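PDB 6T5K: Zn-dependent hydrolase, glyoxylase from Echinicola vietnamensis, which probably hydrolyses the beta-lactam ring of antibiotics, carbapenems among them, as a zinc-dependent class B metallo-beta-lactamase. Local coordinates for residues A[40-45]-A[67-72]; A[71-76]-A[80-85]. All coordinates share one frame; numbering follows the deposited sequence.

Contact 1: residues A[40-45]-A[67-72]; sequences YVHVSF and AVVFDT
Where strand 66-70 of the larger beta-sheet in this metallo-beta-lactamase fold runs out into the loop that precedes helix 76-88, H42 of strand 39-48 reaches over to grip the turning backbone. The two strands are not paired with each other, because strand 54-63 lies between them in the sheet, and the imidazole has to bridge the gap: the CA atoms of H42 and T72 are 8.8 Å apart. A chi1 of 66° tucks CG over the strand's own backbone, and NE2 is the ring atom that reaches the oxygens. NE2 of H42 lies 2.8 Å from O of D71, which sits at the ring edge, near the imidazole plane. It also lies 3.3 Å from O of F70, the preceding carbonyl, approached obliquely. Both are hydrogen bonds with NE2 as donor, and both are weak, the N-H being bent at 127° toward D71 and 138° toward F70. One N-H is thus shared between two successive peptide oxygens. The adjoining ring carbon CE1 of H42 comes 3.2 Å from O of D71. CG1 of V69 packs against NE2 of H42 at 3.8 Å, obliquely to the ring. The side chain of D71 leads away from H42, and its OD1 is hydrogen-bonded to OG1 of T99; the same side chain is about 6 Å from that of the zinc ligand H100. The histidine therefore serves here as a buried donor to main-chain carbonyls, and those two oxygens imply that NE2 carries a proton. Its divided N-H ties the end of strand 66-70 to strand 39-48 close to the metal site, without reaching the metal itself.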
loop_
_atom_site.group_PDB
_atom_site.type_symbol
_atom_site.label_atom_id
_atom_site.label_comp_id
_atom_site.label_asym_id
_atom_site.label_seq_id
_atom_site.Cartn_x
_atom_site.Cartn_y
_atom_site.Cartn_z
ATOM N N TYR A 40 -3.021 10.104 -0.998
ATOM C CA TYR A 40 -1.685 10.498 -1.400
ATOM C C TYR A 40 -0.882 9.231 -1.671
ATOM O O TYR A 40 -1.100 8.188 -1.045
ATOM C CB TYR A 40 -0.977 11.237 -0.256
ATOM C CG TYR A 40 -1.680 12.474 0.229
ATOM C CD1 TYR A 40 -2.907 12.394 0.895
ATOM C CD2 TYR A 40 -1.152 13.734 -0.022
ATOM C CE1 TYR A 40 -3.568 13.532 1.309
ATOM C CE2 TYR A 40 -1.786 14.877 0.423
ATOM C CZ TYR A 40 -3.012 14.768 1.066
ATOM O OH TYR A 40 -3.667 15.895 1.501
ATOM N N VAL A 41 0.050 9.315 -2.608
ATOM C CA VAL A 41 1.000 8.235 -2.835
ATOM C C VAL A 41 2.345 8.657 -2.255
ATOM O O VAL A 41 2.806 9.780 -2.498
ATOM C CB VAL A 41 1.121 7.896 -4.329
ATOM C CG1 VAL A 41 2.097 6.777 -4.534
ATOM C CG2 VAL A 41 -0.245 7.566 -4.920
ATOM N N HIS A 42 2.947 7.802 -1.435
ATOM C CA HIS A 42 4.329 8.005 -1.027
ATOM C C HIS A 42 5.217 7.089 -1.858
ATOM O O HIS A 42 4.918 5.906 -2.027
ATOM C CB HIS A 42 4.539 7.878 0.478
ATOM C CG HIS A 42 4.322 6.520 1.072
ATOM N ND1 HIS A 42 5.318 5.564 1.107
ATOM C CD2 HIS A 42 3.309 6.038 1.829
ATOM C CE1 HIS A 42 4.910 4.542 1.831
ATOM N NE2 HIS A 42 3.679 4.794 2.248
ATOM N N VAL A 43 6.312 7.644 -2.375
ATOM C CA VAL A 43 7.182 6.945 -3.316
ATOM C C VAL A 43 8.589 6.966 -2.757
ATOM O O VAL A 43 9.132 8.043 -2.485
ATOM C CB VAL A 43 7.155 7.580 -4.714
ATOM C CG1 VAL A 43 7.989 6.746 -5.681
ATOM C CG2 VAL A 43 5.729 7.697 -5.239
ATOM N N SER A 44 9.171 5.783 -2.593
ATOM C CA SER A 44 10.564 5.608 -2.189
ATOM C C SER A 44 11.246 4.675 -3.186
ATOM O O SER A 44 10.598 4.047 -4.024
ATOM C CB SER A 44 10.644 5.065 -0.761
ATOM O OG SER A 44 9.853 3.905 -0.591
ATOM N N PHE A 45 12.568 4.608 -3.148
ATOM C CA PHE A 45 13.300 4.004 -4.251
ATOM C C PHE A 45 14.209 2.898 -3.754
ATOM O O PHE A 45 14.858 3.033 -2.716
ATOM C CB PHE A 45 14.076 5.073 -5.018
ATOM C CG PHE A 45 13.197 6.157 -5.556
ATOM C CD1 PHE A 45 12.907 7.279 -4.794
ATOM C CD2 PHE A 45 12.627 6.038 -6.805
ATOM C CE1 PHE A 45 12.075 8.270 -5.280
ATOM C CE2 PHE A 45 11.803 7.032 -7.300
ATOM C CZ PHE A 45 11.526 8.146 -6.534
ATOM N N ALA A 67 -4.558 10.612 9.832
ATOM C CA ALA A 67 -3.971 9.903 8.710
ATOM C C ALA A 67 -3.799 8.425 9.018
ATOM O O ALA A 67 -3.555 8.022 10.161
ATOM C CB ALA A 67 -2.606 10.492 8.377
ATOM N N VAL A 68 -3.955 7.609 7.973
ATOM C CA VAL A 68 -3.572 6.202 8.012
ATOM C C VAL A 68 -2.626 5.925 6.855
ATOM O O VAL A 68 -2.848 6.401 5.744
ATOM C CB VAL A 68 -4.814 5.304 7.922
ATOM C CG1 VAL A 68 -4.404 3.855 7.685
ATOM C CG2 VAL A 68 -5.693 5.481 9.174
ATOM N N VAL A 69 -1.553 5.191 7.127
ATOM C CA VAL A 69 -0.534 4.890 6.129
ATOM C C VAL A 69 -0.619 3.420 5.724
ATOM O O VAL A 69 -0.733 2.535 6.577
ATOM C CB VAL A 69 0.862 5.231 6.673
ATOM C CG1 VAL A 69 1.939 4.865 5.665
ATOM C CG2 VAL A 69 0.942 6.695 7.063
ATOM N N PHE A 70 -0.539 3.175 4.422
ATOM C CA PHE A 70 -0.438 1.840 3.851
ATOM C C PHE A 70 0.963 1.684 3.304
ATOM O O PHE A 70 1.357 2.426 2.397
ATOM C CB PHE A 70 -1.449 1.637 2.724
ATOM C CG PHE A 70 -2.847 1.430 3.223
ATOM C CD1 PHE A 70 -3.598 2.498 3.663
ATOM C CD2 PHE A 70 -3.402 0.143 3.300
ATOM C CE1 PHE A 70 -4.861 2.304 4.147
ATOM C CE2 PHE A 70 -4.645 -0.031 3.810
ATOM C CZ PHE A 70 -5.389 1.055 4.197
ATOM N N ASP A 71 1.686 0.720 3.869
ATOM C CA ASP A 71 3.075 0.374 3.584
ATOM C C ASP A 71 4.042 1.418 4.125
ATOM O O ASP A 71 3.781 2.631 4.095
ATOM C CB ASP A 71 3.344 0.140 2.103
ATOM C CG ASP A 71 2.807 -1.188 1.603
ATOM O OD1 ASP A 71 2.138 -1.915 2.366
ATOM O OD2 ASP A 71 3.052 -1.491 0.413
ATOM N N THR A 72 5.139 0.935 4.626
ATOM C CA THR A 72 6.261 1.810 4.910
ATOM C C THR A 72 7.180 1.852 3.697
ATOM O O THR A 72 7.200 0.912 2.893
ATOM C CB THR A 72 7.076 1.300 6.099
ATOM O OG1 THR A 72 7.739 0.072 5.772
ATOM C CG2 THR A 72 6.199 1.057 7.301
#

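Contact 2: residues A[71-76]-A[80-85]; sequences DTPSTS and SELLSF
P73 and L82 bring the loop that leaves strand 66-70 against the helix it leads into. The ring carbon next to the proline nitrogen does the touching, with CD of P73 3.9 Å from CD2 of L82, and the two side chains cross at about a right angle. L82 reaches the proline because its CG is anti to the backbone N (chi1 176°), while chi2 of 57° sets CD1 to one side and leaves CD2 extended along the chain, toward the proline. Next to the proline, T72 folds back on the loop: its OG1 donates to O of P73 at 2.8 Å, and OG1 of T72 in turn accepts a hydrogen bond from N of G108. At the other end, the first turn of helix 76-88 closes with a nearly straight bond of 2.9 Å from N of S80 to O of S76. OG of S80, set beside its own backbone N, comes 3.1 Å from O of S76. Just ahead of S76, T75 occupies the N-cap position, its OG1 taking the N-H of E78. The helix then rests on the larger sheet through L82, which packs on L30 and I32 of strand 30-34, whereas L83 turns to A111 and F112 of helix 109-114.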
loop_
_atom_site.group_PDB
_atom_site.type_symbol
_atom_site.label_atom_id
_atom_site.label_comp_id
_atom_site.label_asym_id
_atom_site.label_seq_id
_atom_site.Cartn_x
_atom_site.Cartn_y
_atom_site.Cartn_z
ATOM N N ASP A 71 1.686 0.720 3.869
ATOM C CA ASP A 71 3.075 0.374 3.584
ATOM C C ASP A 71 4.042 1.418 4.125
ATOM O O ASP A 71 3.781 2.631 4.095
ATOM C CB ASP A 71 3.344 0.140 2.103
ATOM C CG ASP A 71 2.807 -1.188 1.603
ATOM O OD1 ASP A 71 2.138 -1.915 2.366
ATOM O OD2 ASP A 71 3.052 -1.491 0.413
ATOM N N THR A 72 5.139 0.935 4.626
ATOM C CA THR A 72 6.261 1.810 4.910
ATOM C C THR A 72 7.180 1.852 3.697
ATOM O O THR A 72 7.200 0.912 2.893
ATOM C CB THR A 72 7.076 1.300 6.099
ATOM O OG1 THR A 72 7.739 0.072 5.772
ATOM C CG2 THR A 72 6.199 1.057 7.301
ATOM N N PRO A 73 7.938 2.929 3.531
ATOM C CA PRO A 73 9.150 2.835 2.712
ATOM C C PRO A 73 10.022 1.666 3.166
ATOM O O PRO A 73 9.859 1.158 4.278
ATOM C CB PRO A 73 9.832 4.189 2.932
ATOM C CG PRO A 73 8.687 5.133 3.308
ATOM C CD PRO A 73 7.760 4.260 4.131
ATOM N N SER A 74 10.945 1.205 2.323
ATOM C CA SER A 74 11.740 0.026 2.677
ATOM C C SER A 74 12.640 0.271 3.879
ATOM O O SER A 74 12.951 -0.663 4.635
ATOM C CB SER A 74 12.634 -0.378 1.500
ATOM O OG SER A 74 11.861 -0.942 0.454
ATOM N N THR A 75 13.121 1.488 4.042
ATOM C CA THR A 75 14.138 1.712 5.044
ATOM C C THR A 75 13.573 2.521 6.200
ATOM O O THR A 75 12.592 3.260 6.059
ATOM C CB THR A 75 15.356 2.448 4.491
ATOM O OG1 THR A 75 15.011 3.808 4.389
ATOM C CG2 THR A 75 15.807 1.929 3.127
ATOM N N SER A 76 14.219 2.365 7.361
ATOM C CA SER A 76 13.874 3.160 8.534
ATOM C C SER A 76 14.008 4.647 8.244
ATOM O O SER A 76 13.143 5.448 8.628
ATOM C CB SER A 76 14.796 2.778 9.695
ATOM O OG SER A 76 14.317 1.641 10.379
ATOM N N SER A 80 11.072 7.410 8.672
ATOM C CA SER A 80 11.170 8.585 9.537
ATOM C C SER A 80 10.924 9.883 8.770
ATOM O O SER A 80 10.276 10.803 9.282
ATOM C CB SER A 80 12.535 8.602 10.221
ATOM O OG SER A 80 12.665 7.426 11.009
ATOM N N GLU A 81 11.394 9.961 7.526
ATOM C CA GLU A 81 11.125 11.140 6.711
ATOM C C GLU A 81 9.631 11.299 6.454
ATOM O O GLU A 81 9.083 12.409 6.532
ATOM C CB GLU A 81 11.874 11.013 5.387
ATOM C CG GLU A 81 12.377 12.285 4.828
ATOM C CD GLU A 81 13.167 12.097 3.552
ATOM O OE1 GLU A 81 12.939 12.897 2.637
ATOM O OE2 GLU A 81 14.019 11.179 3.462
ATOM N N LEU A 82 8.960 10.199 6.131
ATOM C CA LEU A 82 7.516 10.235 5.966
ATOM C C LEU A 82 6.836 10.741 7.234
ATOM O O LEU A 82 5.951 11.595 7.179
ATOM C CB LEU A 82 7.035 8.835 5.583
ATOM C CG LEU A 82 5.537 8.578 5.442
ATOM C CD1 LEU A 82 4.890 9.511 4.425
ATOM C CD2 LEU A 82 5.306 7.126 5.043
ATOM N N LEU A 83 7.201 10.181 8.385
ATOM C CA LEU A 83 6.527 10.540 9.621
ATOM C C LEU A 83 6.828 11.979 9.997
ATOM O O LEU A 83 5.964 12.664 10.550
ATOM C CB LEU A 83 6.930 9.552 10.716
ATOM C CG LEU A 83 6.220 8.210 10.544
ATOM C CD1 LEU A 83 6.888 7.096 11.283
ATOM C CD2 LEU A 83 4.812 8.367 11.028
ATOM N N SER A 84 8.044 12.451 9.714
ATOM C CA SER A 84 8.371 13.849 9.962
ATOM C C SER A 84 7.460 14.771 9.167
ATOM O O SER A 84 7.000 15.790 9.684
ATOM C CB SER A 84 9.834 14.104 9.604
ATOM O OG SER A 84 10.222 15.435 9.913
ATOM N N PHE A 85 7.168 14.422 7.912
ATOM C CA PHE A 85 6.271 15.245 7.125
ATOM C C PHE A 85 4.879 15.260 7.738
ATOM O O PHE A 85 4.255 16.318 7.864
ATOM C CB PHE A 85 6.204 14.720 5.710
ATOM C CG PHE A 85 5.163 15.387 4.889
ATOM C CD1 PHE A 85 5.294 16.723 4.543
ATOM C CD2 PHE A 85 4.036 14.705 4.491
ATOM C CE1 PHE A 85 4.327 17.354 3.780
ATOM C CE2 PHE A 85 3.058 15.339 3.713
ATOM C CZ PHE A 85 3.222 16.661 3.357
#

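Overall arrangement
Contacts 1 and 2 follow one another along the chain, sharing D71 and T72, and their centres are 8 Å apart. They join in one buried patch: CE1 of H42 is 3.7 Å from CD of P73, CD2 of H42 is 3.9 Å from CD2 of L82, and OG of S44 is 3.5 Å from CB of P73. The imidazole of contact 1 thus packs against both side chains that meet in contact 2. Contact 1 lies nearer the metals, the D71 side chain being about 7 Å from a zinc ion, against about 12 Å for that of P73. Together they link strand 39-48, the end of strand 66-70 and helix 76-88 beside the dinuclear zinc site.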